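Hydrolase, isochorismatase family (Pseudomonas putida, PDB 4L07) hydrolyses the amide of maleamate to give maleate and ammonia, probably a step in the breakdown of nitrogen heterocycles. Local coordinates at residues Y7-G13 and Y184-K189; P15-G19 and F162-V166; G19-I25 and T136-T142; F67-A71 and L98-D102. All blocks are in the same frame, centred on the assembly; numbering follows the deposited sequence.

Contacts 2, 3 and 4 all reach the central parallel sheet of the isochorismatase fold, while contact 1 binds the N-terminal helix to helix 176-189. Contacts 2 and 3 share Gly-19, their centres are about 8 Å apart, and Lys-163 O lies 2.8 Å from Val-139 N. Contact 1 joins contact 2 through Ile-186 CG2 and Val-166 CG1, 3.7 Å apart; both also meet the second subunit, and a sulfate, probably from the crystallisation liquor, is hydrogen-bonded by Lys-189 and by Thr-145, Cys-149 and Arg-174 of the second subunit. Contact 4, centred about 32 Å from contact 1, reaches contact 3 through Thr-68 CG2, 4.2 Å from Ile-25 CG2; the side chain of Ile-70 lies about 4 Å from a bound sulfate ion.

Contact 1: Y7-G13 and Y184-K189; sequences YDAAGFG and YDIQQK. With SO4 (sulfate ion), chain E.
Helix 3-9 ends in a Schellman motif beside the last turns of helix 176-189. Gly-11, with phi/psi of 84/22, tolerates the left-handed conformation that lets Phe-12 N bond Tyr-7 O at 3.1 Å and Gly-11 N bond Asp-8 O at 3.0 Å; Phe-12 is then extended, and Gly-13 returns to positive phi. Along the second helix, Tyr-184 (chi1 t) presents its ring edge to the face of Tyr-7 (chi1 m) in a T-shaped stack, centroids 5.4 Å apart and planes at 63°. Asp-185 joins through a water, which donates to its OD1 (2.7 Å) and lies 2.6 Å from Tyr-7 OH. Gln-187 O packs 3.6 Å from Gly-13 CA, and its NE2 meets Gly-13 O through another water; its OE1 is taken by Val-193. Gln-188 sets the register: its O accepts from Gly-13 N at 2.8 Å, their CA atoms lie 4.0 Å apart, and a side chain on Gly-13 would crowd Gln-188 NE2. Lys-189 suits the end, its long aliphatic stem laying CG 3.5 Å from Phe-12 CE1 with CE over the ring's face. Its NZ donates to sulfate O2 at 2.9 Å. The ion probably comes from the crystallisation liquor, but Thr-145, Cys-149 and Arg-174 of the second subunit hold it too, which is consistent with an anion-accepting pocket lined by two chains.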
loop_
_atom_site.group_PDB
_atom_site.type_symbol
_atom_site.label_atom_id
_atom_site.label_comp_id
_atom_site.label_asym_id
_atom_site.label_seq_id
_atom_site.Cartn_x
_atom_site.Cartn_y
_atom_site.Cartn_z
ATOM N N TYR A 7 6.684 -11.265 -28.494
ATOM C CA TYR A 7 6.493 -10.067 -27.665
ATOM C C TYR A 7 5.725 -8.968 -28.410
ATOM O O TYR A 7 4.836 -8.323 -27.841
ATOM C CB TYR A 7 7.840 -9.567 -27.128
ATOM C CG TYR A 7 8.261 -10.230 -25.832
ATOM C CD1 TYR A 7 8.238 -9.523 -24.625
ATOM C CD2 TYR A 7 8.684 -11.561 -25.809
ATOM C CE1 TYR A 7 8.619 -10.130 -23.436
ATOM C CE2 TYR A 7 9.065 -12.178 -24.627
ATOM C CZ TYR A 7 9.032 -11.456 -23.444
ATOM O OH TYR A 7 9.413 -12.071 -22.277
ATOM N N ASP A 8 6.036 -8.787 -29.694
ATOM C CA ASP A 8 5.305 -7.824 -30.522
ATOM C C ASP A 8 3.811 -8.158 -30.617
ATOM O O ASP A 8 2.966 -7.296 -30.395
ATOM C CB ASP A 8 5.924 -7.716 -31.920
ATOM C CG ASP A 8 5.231 -6.674 -32.784
ATOM O OD1 ASP A 8 5.100 -5.511 -32.339
ATOM O OD2 ASP A 8 4.808 -7.018 -33.908
ATOM N N ALA A 9 3.488 -9.412 -30.930
ATOM C CA ALA A 9 2.087 -9.818 -31.039
ATOM C C ALA A 9 1.351 -9.719 -29.699
ATOM O O ALA A 9 0.143 -9.479 -29.678
ATOM C CB ALA A 9 1.975 -11.226 -31.607
ATOM N N ALA A 10 2.082 -9.899 -28.596
ATOM C CA ALA A 10 1.517 -9.806 -27.246
ATOM C C ALA A 10 1.284 -8.357 -26.806
ATOM O O ALA A 10 0.744 -8.109 -25.723
ATOM C CB ALA A 10 2.402 -10.540 -26.240
ATOM N N GLY A 11 1.684 -7.412 -27.653
ATOM C CA GLY A 11 1.418 -5.994 -27.431
ATOM C C GLY A 11 2.412 -5.295 -26.519
ATOM O O GLY A 11 2.103 -4.244 -25.952
ATOM N N PHE A 12 3.611 -5.861 -26.393
ATOM C CA PHE A 12 4.669 -5.264 -25.566
ATOM C C PHE A 12 5.555 -4.300 -26.355
ATOM O O PHE A 12 5.519 -4.274 -27.585
ATOM C CB PHE A 12 5.548 -6.359 -24.951
ATOM C CG PHE A 12 4.859 -7.190 -23.901
ATOM C CD1 PHE A 12 4.404 -6.615 -22.713
ATOM C CD2 PHE A 12 4.705 -8.560 -24.083
ATOM C CE1 PHE A 12 3.787 -7.395 -21.738
ATOM C CE2 PHE A 12 4.091 -9.345 -23.113
ATOM C CZ PHE A 12 3.631 -8.760 -21.938
ATOM N N GLY A 13 6.350 -3.512 -25.635
ATOM C CA GLY A 13 7.403 -2.703 -26.243
ATOM C C GLY A 13 6.983 -1.390 -26.875
ATOM O O GLY A 13 7.775 -0.776 -27.585
ATOM N N TYR A 184 15.761 -5.424 -20.487
ATOM C CA TYR A 184 14.891 -6.020 -21.501
ATOM C C TYR A 184 13.442 -6.054 -21.017
ATOM O O TYR A 184 12.537 -5.573 -21.713
ATOM C CB TYR A 184 15.362 -7.425 -21.893
ATOM C CG TYR A 184 14.413 -8.104 -22.864
ATOM C CD1 TYR A 184 14.413 -7.763 -24.218
ATOM C CD2 TYR A 184 13.502 -9.070 -22.426
ATOM C CE1 TYR A 184 13.543 -8.370 -25.112
ATOM C CE2 TYR A 184 12.627 -9.685 -23.314
ATOM C CZ TYR A 184 12.657 -9.332 -24.655
ATOM O OH TYR A 184 11.801 -9.927 -25.550
ATOM N N ASP A 185 13.226 -6.612 -19.827
ATOM C CA ASP A 185 11.876 -6.691 -19.262
ATOM C C ASP A 185 11.228 -5.318 -19.119
ATOM O O ASP A 185 10.034 -5.162 -19.385
ATOM C CB ASP A 185 11.882 -7.395 -17.904
ATOM C CG ASP A 185 12.149 -8.893 -17.999
ATOM O OD1 ASP A 185 12.150 -9.487 -19.112
ATOM O OD2 ASP A 185 12.354 -9.484 -16.925
ATOM N N ILE A 186 12.012 -4.337 -18.667
ATOM C CA ILE A 186 11.521 -2.968 -18.524
ATOM C C ILE A 186 11.077 -2.402 -19.881
ATOM O O ILE A 186 9.938 -1.963 -20.020
ATOM C CB ILE A 186 12.552 -2.048 -17.825
ATOM C CG1 ILE A 186 12.700 -2.456 -16.353
ATOM C CG2 ILE A 186 12.130 -0.587 -17.933
ATOM C CD1 ILE A 186 13.976 -1.952 -15.695
ATOM N N GLN A 187 11.960 -2.455 -20.877
ATOM C CA GLN A 187 11.647 -1.958 -22.226
ATOM C C GLN A 187 10.384 -2.605 -22.816
ATOM O O GLN A 187 9.581 -1.939 -23.473
ATOM C CB GLN A 187 12.849 -2.148 -23.164
ATOM C CG GLN A 187 12.639 -1.653 -24.598
ATOM C CD GLN A 187 12.253 -0.185 -24.690
ATOM O OE1 GLN A 187 12.736 0.653 -23.927
ATOM N NE2 GLN A 187 11.382 0.138 -25.650
ATOM N N GLN A 188 10.203 -3.896 -22.553
ATOM C CA GLN A 188 9.042 -4.607 -23.067
ATOM C C GLN A 188 7.755 -4.257 -22.324
ATOM O O GLN A 188 6.720 -4.024 -22.957
ATOM C CB GLN A 188 9.276 -6.125 -23.040
ATOM C CG GLN A 188 10.344 -6.605 -24.024
ATOM C CD GLN A 188 10.077 -6.148 -25.452
ATOM O OE1 GLN A 188 10.991 -5.708 -26.154
ATOM N NE2 GLN A 188 8.825 -6.229 -25.881
ATOM N N LYS A 189 7.829 -4.187 -20.994
ATOM C CA LYS A 189 6.613 -4.212 -20.167
ATOM C C LYS A 189 6.328 -2.985 -19.310
ATOM O O LYS A 189 5.167 -2.733 -18.967
ATOM C CB LYS A 189 6.617 -5.444 -19.253
ATOM C CG LYS A 189 6.791 -6.768 -19.983
ATOM C CD LYS A 189 6.598 -7.946 -19.038
ATOM C CE LYS A 189 6.867 -9.269 -19.747
ATOM N NZ LYS A 189 6.811 -10.425 -18.809
HETATM S S SO4 E . 2.963 -10.951 -17.684
HETATM O O1 SO4 E . 3.354 -11.890 -16.613
HETATM O O2 SO4 E . 4.060 -10.000 -17.945
HETATM O O3 SO4 E . 2.668 -11.705 -18.924
HETATM O O4 SO4 E . 1.732 -10.238 -17.280
HETATM O O HOH W 1 9.933 -10.676 -20.096
HETATM O O HOH W 2 7.265 -12.572 -20.606
HETATM O O HOH W 3 7.811 -5.965 -28.284
HETATM O O HOH W 4 10.446 -1.516 -27.819
#

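Contact 2: P15-G19 and F162-V166; sequences PVSRG and FKVLV
This is a side-chain packing contact, closed by one lysine-to-carbonyl hydrogen bond, between the extended connection that leads from helix 3-9 to strand 22-27 and the start of strand 163-172 in the parallel sheet of the isochorismatase fold. Residues 15-19 run with extended backbone angles, Val-16 at -93/130 and Arg-18 at -68/143, and the CA 16 to 19 direction lies 109° from that of CA 163 to 165, so the connection passes across the strand instead of pairing with it. The closest CA atoms are those of Val-16 and Lys-163, 6.9 Å apart. Strand alternation sends Lys-163 and Leu-165 toward the connection and Val-164 away, under helix 146-159. Val-16, a compact branched residue with an eclipsed chi1 near 0°, fills the gap: its CG2 lies 3.9 Å from Lys-163 CB and 4.3 Å from Leu-165 CD2. Arg-18 stretches (m, t, t) so that NE passes 3.6 Å from Leu-165 CD2 and one guanidinium face lies over CD1, while its guanidinium forms a salt bridge with Asp-198 and a cation-pi contact with Trp-202. Lysine suits position 163 because its long stem can curl: chi angles m, t, t and a final m carry the ammonium to the connection, where Glu-84 of the second subunit also binds it, and Lys-163 NZ donates to Ser-17 O at 2.7 Å.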
loop_
_atom_site.group_PDB
_atom_site.type_symbol
_atom_site.label_atom_id
_atom_site.label_comp_id
_atom_site.label_asym_id
_atom_site.label_seq_id
_atom_site.Cartn_x
_atom_site.Cartn_y
_atom_site.Cartn_z
ATOM N N PRO A 15 6.154 2.638 -27.156
ATOM C CA PRO A 15 6.852 3.783 -26.562
ATOM C C PRO A 15 5.987 4.504 -25.534
ATOM O O PRO A 15 4.759 4.440 -25.603
ATOM C CB PRO A 15 7.119 4.692 -27.764
ATOM C CG PRO A 15 6.043 4.356 -28.740
ATOM C CD PRO A 15 5.764 2.891 -28.559
ATOM N N VAL A 16 6.614 5.188 -24.583
ATOM C CA VAL A 16 5.819 6.000 -23.657
ATOM C C VAL A 16 5.699 7.440 -24.149
ATOM O O VAL A 16 6.690 8.073 -24.537
ATOM C CB VAL A 16 6.200 5.852 -22.144
ATOM C CG1 VAL A 16 7.344 4.875 -21.906
ATOM C CG2 VAL A 16 6.415 7.197 -21.447
ATOM N N SER A 17 4.466 7.929 -24.172
ATOM C CA SER A 17 4.211 9.319 -24.493
ATOM C C SER A 17 4.492 10.111 -23.230
ATOM O O SER A 17 3.721 10.058 -22.274
ATOM C CB SER A 17 2.772 9.517 -24.956
ATOM O OG SER A 17 2.528 10.878 -25.246
ATOM N N ARG A 18 5.608 10.830 -23.229
ATOM C CA ARG A 18 6.093 11.497 -22.018
ATOM C C ARG A 18 5.194 12.648 -21.574
ATOM O O ARG A 18 4.633 13.368 -22.401
ATOM C CB ARG A 18 7.527 11.971 -22.214
ATOM C CG ARG A 18 8.478 10.830 -22.528
ATOM C CD ARG A 18 9.855 11.327 -22.925
ATOM N NE ARG A 18 10.703 10.228 -23.375
ATOM C CZ ARG A 18 12.009 10.335 -23.602
ATOM N NH1 ARG A 18 12.624 11.499 -23.417
ATOM N NH2 ARG A 18 12.703 9.284 -24.017
ATOM N N GLY A 19 5.058 12.803 -20.259
ATOM C CA GLY A 19 4.261 13.879 -19.683
ATOM C C GLY A 19 5.045 15.173 -19.560
ATOM O O GLY A 19 6.120 15.325 -20.142
ATOM N N PHE A 162 2.393 6.302 -12.839
ATOM C CA PHE A 162 3.391 7.196 -13.442
ATOM C C PHE A 162 4.058 6.569 -14.656
ATOM O O PHE A 162 4.339 5.377 -14.670
ATOM C CB PHE A 162 4.455 7.612 -12.419
ATOM C CG PHE A 162 3.871 8.125 -11.135
ATOM C CD1 PHE A 162 3.389 9.423 -11.051
ATOM C CD2 PHE A 162 3.779 7.297 -10.018
ATOM C CE1 PHE A 162 2.831 9.897 -9.870
ATOM C CE2 PHE A 162 3.215 7.760 -8.839
ATOM C CZ PHE A 162 2.738 9.063 -8.768
ATOM N N LYS A 163 4.294 7.388 -15.677
ATOM C CA LYS A 163 5.076 6.971 -16.837
ATOM C C LYS A 163 6.538 6.903 -16.422
ATOM O O LYS A 163 6.992 7.706 -15.595
ATOM C CB LYS A 163 4.871 7.948 -17.988
ATOM C CG LYS A 163 3.462 7.887 -18.565
ATOM C CD LYS A 163 3.044 9.208 -19.179
ATOM C CE LYS A 163 1.693 9.086 -19.874
ATOM N NZ LYS A 163 1.814 8.419 -21.202
ATOM N N VAL A 164 7.272 5.948 -16.989
ATOM C CA VAL A 164 8.621 5.655 -16.519
ATOM C C VAL A 164 9.670 5.691 -17.621
ATOM O O VAL A 164 9.511 5.056 -18.675
ATOM C CB VAL A 164 8.693 4.279 -15.816
ATOM C CG1 VAL A 164 10.106 3.985 -15.329
ATOM C CG2 VAL A 164 7.742 4.233 -14.636
ATOM N N LEU A 165 10.749 6.419 -17.346
ATOM C CA LEU A 165 11.932 6.444 -18.203
ATOM C C LEU A 165 13.145 5.958 -17.417
ATOM O O LEU A 165 13.346 6.348 -16.262
ATOM C CB LEU A 165 12.183 7.869 -18.714
ATOM C CG LEU A 165 11.010 8.610 -19.376
ATOM C CD1 LEU A 165 11.406 10.042 -19.718
ATOM C CD2 LEU A 165 10.529 7.884 -20.631
ATOM N N VAL A 166 13.957 5.108 -18.039
ATOM C CA VAL A 166 15.147 4.586 -17.387
ATOM C C VAL A 166 16.403 4.793 -18.247
ATOM O O VAL A 166 16.580 4.111 -19.257
ATOM C CB VAL A 166 14.968 3.103 -16.955
ATOM C CG1 VAL A 166 14.499 2.244 -18.109
ATOM C CG2 VAL A 166 16.246 2.538 -16.349
#

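Contact 3: G19-I25 and T136-T142; sequences GVHPAII and TDTVVVT
The carboxylate of Asp-137 clamps the chain just before strand 22-27: OD2 accepts from Val-20 N and OD1 from His-21 N, both at 2.9 Å. This opens a parallel strand pair in the middle of the isochorismatase sheet, strand 22-27 lying between strands 65-70 and 138-144. Gly-19 fits because a beta carbon there would sit 2.3 Å from Asp-137 CG; its N donates to Thr-138 OG1 (2.9 Å), whose hydroxyl donates to Asp-137 OD1. In return, Asp-137 N reaches His-21 O at 3.0 Å. Strands 22-25 and 138-142 then run 4.7 Å apart at closest, crossing at -23°, pairing Pro-22 with Thr-138 through Ile-25 with Val-141. Ala-23 N bonds Thr-138 O (2.9 Å), Val-140 N bonds Ala-23 O (2.8 Å) and Ile-25 N bonds Val-140 O (2.9 Å). Beta-branched residues suit these extended strands. Pro-22, Ile-24, Thr-138 and Val-140 share one face; on the other, beneath helix 146-159, Ile-25 CD1 lies 3.8 Å from Val-139 CB. Farther along, Thr-142 N donates to Ile-25 O at 3.0 Å.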
loop_
_atom_site.group_PDB
_atom_site.type_symbol
_atom_site.label_atom_id
_atom_site.label_comp_id
_atom_site.label_asym_id
_atom_site.label_seq_id
_atom_site.Cartn_x
_atom_site.Cartn_y
_atom_site.Cartn_z
ATOM N N GLY A 19 5.058 12.803 -20.259
ATOM C CA GLY A 19 4.261 13.879 -19.683
ATOM C C GLY A 19 5.045 15.173 -19.560
ATOM O O GLY A 19 6.120 15.325 -20.142
ATOM N N VAL A 20 4.515 16.102 -18.776
ATOM C CA VAL A 20 5.114 17.426 -18.659
ATOM C C VAL A 20 5.494 17.798 -17.221
ATOM O O VAL A 20 5.906 18.931 -16.962
ATOM C CB VAL A 20 4.222 18.516 -19.311
ATOM C CG1 VAL A 20 4.194 18.346 -20.824
ATOM C CG2 VAL A 20 2.811 18.501 -18.734
ATOM N N HIS A 21 5.379 16.835 -16.300
ATOM C CA HIS A 21 5.770 17.036 -14.901
ATOM C C HIS A 21 6.710 15.963 -14.417
ATOM O O HIS A 21 6.297 15.010 -13.742
ATOM C CB HIS A 21 4.544 17.147 -14.002
ATOM C CG HIS A 21 3.616 18.278 -14.378
ATOM N ND1 HIS A 21 3.932 19.573 -14.174
ATOM C CD2 HIS A 21 2.355 18.268 -14.968
ATOM C CE1 HIS A 21 2.924 20.353 -14.608
ATOM N NE2 HIS A 21 1.959 19.556 -15.092
ATOM N N PRO A 22 8.003 16.102 -14.760
ATOM C CA PRO A 22 9.020 15.104 -14.463
ATOM C C PRO A 22 9.490 15.118 -13.014
ATOM O O PRO A 22 9.485 16.167 -12.368
ATOM C CB PRO A 22 10.195 15.507 -15.373
ATOM C CG PRO A 22 9.674 16.580 -16.279
ATOM C CD PRO A 22 8.560 17.230 -15.525
ATOM N N ALA A 23 9.914 13.950 -12.536
ATOM C CA ALA A 23 10.613 13.816 -11.268
ATOM C C ALA A 23 11.711 12.771 -11.411
ATOM O O ALA A 23 11.580 11.810 -12.187
ATOM C CB ALA A 23 9.646 13.438 -10.151
ATOM N N ILE A 24 12.806 12.979 -10.686
ATOM C CA ILE A 24 13.947 12.072 -10.728
ATOM C C ILE A 24 13.961 11.244 -9.443
ATOM O O ILE A 24 13.912 11.798 -8.339
ATOM C CB ILE A 24 15.288 12.850 -10.858
ATOM C CG1 ILE A 24 15.185 14.024 -11.860
ATOM C CG2 ILE A 24 16.467 11.910 -11.134
ATOM C CD1 ILE A 24 14.801 13.678 -13.292
ATOM N N ILE A 25 14.026 9.924 -9.589
ATOM C CA ILE A 25 14.184 9.031 -8.441
ATOM C C ILE A 25 15.565 8.387 -8.519
ATOM O O ILE A 25 15.879 7.700 -9.489
ATOM C CB ILE A 25 13.098 7.932 -8.399
ATOM C CG1 ILE A 25 11.697 8.546 -8.542
ATOM C CG2 ILE A 25 13.246 7.093 -7.131
ATOM C CD1 ILE A 25 10.618 7.544 -8.909
ATOM N N THR A 136 3.260 14.918 -10.219
ATOM C CA THR A 136 4.228 14.283 -11.113
ATOM C C THR A 136 3.479 13.346 -12.058
ATOM O O THR A 136 2.542 12.670 -11.632
ATOM C CB THR A 136 5.271 13.485 -10.300
ATOM O OG1 THR A 136 6.013 14.385 -9.469
ATOM C CG2 THR A 136 6.241 12.740 -11.203
ATOM N N ASP A 137 3.876 13.322 -13.332
ATOM C CA ASP A 137 3.285 12.387 -14.297
ATOM C C ASP A 137 4.299 11.433 -14.937
ATOM O O ASP A 137 3.917 10.400 -15.503
ATOM C CB ASP A 137 2.465 13.119 -15.375
ATOM C CG ASP A 137 3.276 14.150 -16.162
ATOM O OD1 ASP A 137 4.519 14.069 -16.216
ATOM O OD2 ASP A 137 2.642 15.047 -16.757
ATOM N N THR A 138 5.579 11.785 -14.842
ATOM C CA THR A 138 6.651 11.029 -15.487
ATOM C C THR A 138 7.847 10.965 -14.547
ATOM O O THR A 138 8.301 11.997 -14.040
ATOM C CB THR A 138 7.084 11.686 -16.816
ATOM O OG1 THR A 138 5.927 11.968 -17.611
ATOM C CG2 THR A 138 8.024 10.766 -17.604
ATOM N N VAL A 139 8.345 9.754 -14.303
ATOM C CA VAL A 139 9.510 9.575 -13.439
ATOM C C VAL A 139 10.702 9.058 -14.232
ATOM O O VAL A 139 10.544 8.254 -15.161
ATOM C CB VAL A 139 9.234 8.675 -12.206
ATOM C CG1 VAL A 139 8.186 9.318 -11.298
ATOM C CG2 VAL A 139 8.805 7.267 -12.612
ATOM N N VAL A 140 11.885 9.554 -13.884
ATOM C CA VAL A 140 13.127 9.007 -14.418
ATOM C C VAL A 140 13.805 8.239 -13.287
ATOM O O VAL A 140 14.075 8.789 -12.206
ATOM C CB VAL A 140 14.065 10.076 -15.037
ATOM C CG1 VAL A 140 13.285 11.132 -15.814
ATOM C CG2 VAL A 140 14.935 10.713 -13.984
ATOM N N VAL A 141 14.040 6.955 -13.523
ATOM C CA VAL A 141 14.593 6.090 -12.493
ATOM C C VAL A 141 16.059 5.787 -12.788
ATOM O O VAL A 141 16.408 5.401 -13.901
ATOM C CB VAL A 141 13.779 4.784 -12.335
ATOM C CG1 VAL A 141 14.311 3.958 -11.169
ATOM C CG2 VAL A 141 12.304 5.091 -12.115
ATOM N N THR A 142 16.895 5.979 -11.771
ATOM C CA THR A 142 18.335 5.724 -11.822
ATOM C C THR A 142 18.727 4.989 -10.539
ATOM O O THR A 142 17.932 4.913 -9.607
ATOM C CB THR A 142 19.136 7.048 -11.876
ATOM O OG1 THR A 142 18.984 7.761 -10.636
ATOM C CG2 THR A 142 18.664 7.941 -13.022
#

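Contact 4: F67-A71 and L98-D102; sequences FTTIA and LVEID
Strand 65-70 of the parallel isochorismatase sheet, lying between strands 22-27 and 112-116, is covered here by part of the long connection leading to strand 112-116. The strand is extended, with Phe-67, Thr-69 and the following Ala-71 directed at the loop and Thr-68 away from it, bound instead to Asp-28. In the loop, Val-99 (-90/-11) is turned, whereas Glu-100 and Ile-101 (-74/140 and -69/132) are extended, so Val-99 and Ile-101 both meet the strand while Glu-100 points away. The nearest CA atoms, of Ala-71 and Val-99, are 5.9 Å apart.

The polar link is a single hydrogen bond: Thr-69, with chi1 t, donates from OG1 to Val-99 O at 2.8 Å. Threonine suits this place because it supports strand geometry and still satisfies a loop carbonyl at a buried site.

Apolar packing lies to either side of that bond along the strand. Toward Ala-71, whose small methyl admits a close neighbour, Val-99 CG1 comes within 3.3 Å of Ala-71 CB, and Val-99 CG2 sits 3.4 Å from Ile-70 O. The end of Ile-70 itself leads away, to Phe-33 and a bound sulfate. Toward Phe-67, Ile-101 (m, m) spreads its branches: CD1 lies 3.6 Å from Thr-68 O and 4.0 Å from Thr-69 CB, while Ile-101 CG2 meets the phenyl ring 3.7 Å from Phe-67 CD2.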
loop_
_atom_site.group_PDB
_atom_site.type_symbol
_atom_site.label_atom_id
_atom_site.label_comp_id
_atom_site.label_asym_id
_atom_site.label_seq_id
_atom_site.Cartn_x
_atom_site.Cartn_y
_atom_site.Cartn_z
ATOM N N PHE A 67 15.956 11.016 -3.464
ATOM C CA PHE A 67 16.898 9.915 -3.251
ATOM C C PHE A 67 16.309 8.881 -2.304
ATOM O O PHE A 67 15.595 9.232 -1.366
ATOM C CB PHE A 67 18.198 10.441 -2.632
ATOM C CG PHE A 67 18.990 11.340 -3.538
ATOM C CD1 PHE A 67 18.640 12.680 -3.709
ATOM C CD2 PHE A 67 20.114 10.854 -4.202
ATOM C CE1 PHE A 67 19.377 13.509 -4.546
ATOM C CE2 PHE A 67 20.859 11.679 -5.037
ATOM C CZ PHE A 67 20.488 13.004 -5.211
ATOM N N THR A 68 16.621 7.607 -2.542
ATOM C CA THR A 68 16.217 6.536 -1.633
ATOM C C THR A 68 17.426 5.840 -1.022
ATOM O O THR A 68 18.516 5.842 -1.601
ATOM C CB THR A 68 15.307 5.492 -2.324
ATOM O OG1 THR A 68 16.100 4.602 -3.112
ATOM C CG2 THR A 68 14.282 6.169 -3.220
ATOM N N THR A 69 17.226 5.255 0.151
ATOM C CA THR A 69 18.247 4.465 0.823
ATOM C C THR A 69 17.555 3.354 1.607
ATOM O O THR A 69 16.426 3.531 2.092
ATOM C CB THR A 69 19.150 5.336 1.743
ATOM O OG1 THR A 69 20.290 4.583 2.181
ATOM C CG2 THR A 69 18.383 5.844 2.965
ATOM N N ILE A 70 18.218 2.208 1.699
ATOM C CA ILE A 70 17.785 1.125 2.570
ATOM C C ILE A 70 18.525 1.277 3.901
ATOM O O ILE A 70 19.760 1.294 3.936
ATOM C CB ILE A 70 18.105 -0.263 1.962
ATOM C CG1 ILE A 70 17.280 -0.506 0.684
ATOM C CG2 ILE A 70 17.870 -1.360 2.995
ATOM C CD1 ILE A 70 17.721 -1.712 -0.133
ATOM N N ALA A 71 17.771 1.391 4.990
ATOM C CA ALA A 71 18.360 1.477 6.329
ATOM C C ALA A 71 17.483 0.762 7.349
ATOM O O ALA A 71 16.256 0.873 7.290
ATOM C CB ALA A 71 18.550 2.932 6.731
ATOM N N LEU A 98 27.237 3.152 5.556
ATOM C CA LEU A 98 26.656 2.348 4.468
ATOM C C LEU A 98 25.355 2.955 3.938
ATOM O O LEU A 98 25.052 2.845 2.750
ATOM C CB LEU A 98 26.381 0.905 4.932
ATOM C CG LEU A 98 27.374 -0.152 5.466
ATOM C CD1 LEU A 98 27.722 -1.229 4.440
ATOM C CD2 LEU A 98 28.608 0.420 6.158
ATOM N N VAL A 99 24.602 3.604 4.826
ATOM C CA VAL A 99 23.268 4.112 4.506
ATOM C C VAL A 99 23.285 5.544 3.956
ATOM O O VAL A 99 22.274 6.036 3.444
ATOM C CB VAL A 99 22.350 3.991 5.742
ATOM C CG1 VAL A 99 21.020 4.694 5.518
ATOM C CG2 VAL A 99 22.140 2.521 6.083
ATOM N N GLU A 100 24.439 6.203 4.057
ATOM C CA GLU A 100 24.595 7.573 3.575
ATOM C C GLU A 100 24.655 7.616 2.058
ATOM O O GLU A 100 25.286 6.754 1.434
ATOM C CB GLU A 100 25.866 8.199 4.164
ATOM C CG GLU A 100 25.789 8.471 5.658
ATOM C CD GLU A 100 24.866 9.630 5.994
ATOM O OE1 GLU A 100 24.028 9.472 6.907
ATOM O OE2 GLU A 100 24.964 10.697 5.343
ATOM N N ILE A 101 24.012 8.625 1.477
ATOM C CA ILE A 101 23.991 8.811 0.031
ATOM C C ILE A 101 25.395 9.201 -0.417
ATOM O O ILE A 101 26.022 10.072 0.187
ATOM C CB ILE A 101 22.950 9.876 -0.399
ATOM C CG1 ILE A 101 21.533 9.493 0.085
ATOM C CG2 ILE A 101 22.961 10.093 -1.910
ATOM C CD1 ILE A 101 21.048 8.124 -0.368
ATOM N N ASP A 102 25.889 8.533 -1.453
ATOM C CA ASP A 102 27.225 8.806 -1.979
ATOM C C ASP A 102 27.313 10.249 -2.496
ATOM O O ASP A 102 26.482 10.684 -3.294
ATOM C CB ASP A 102 27.565 7.796 -3.080
ATOM C CG ASP A 102 29.039 7.800 -3.455
ATOM O OD1 ASP A 102 29.640 8.891 -3.496
ATOM O OD2 ASP A 102 29.592 6.708 -3.716
#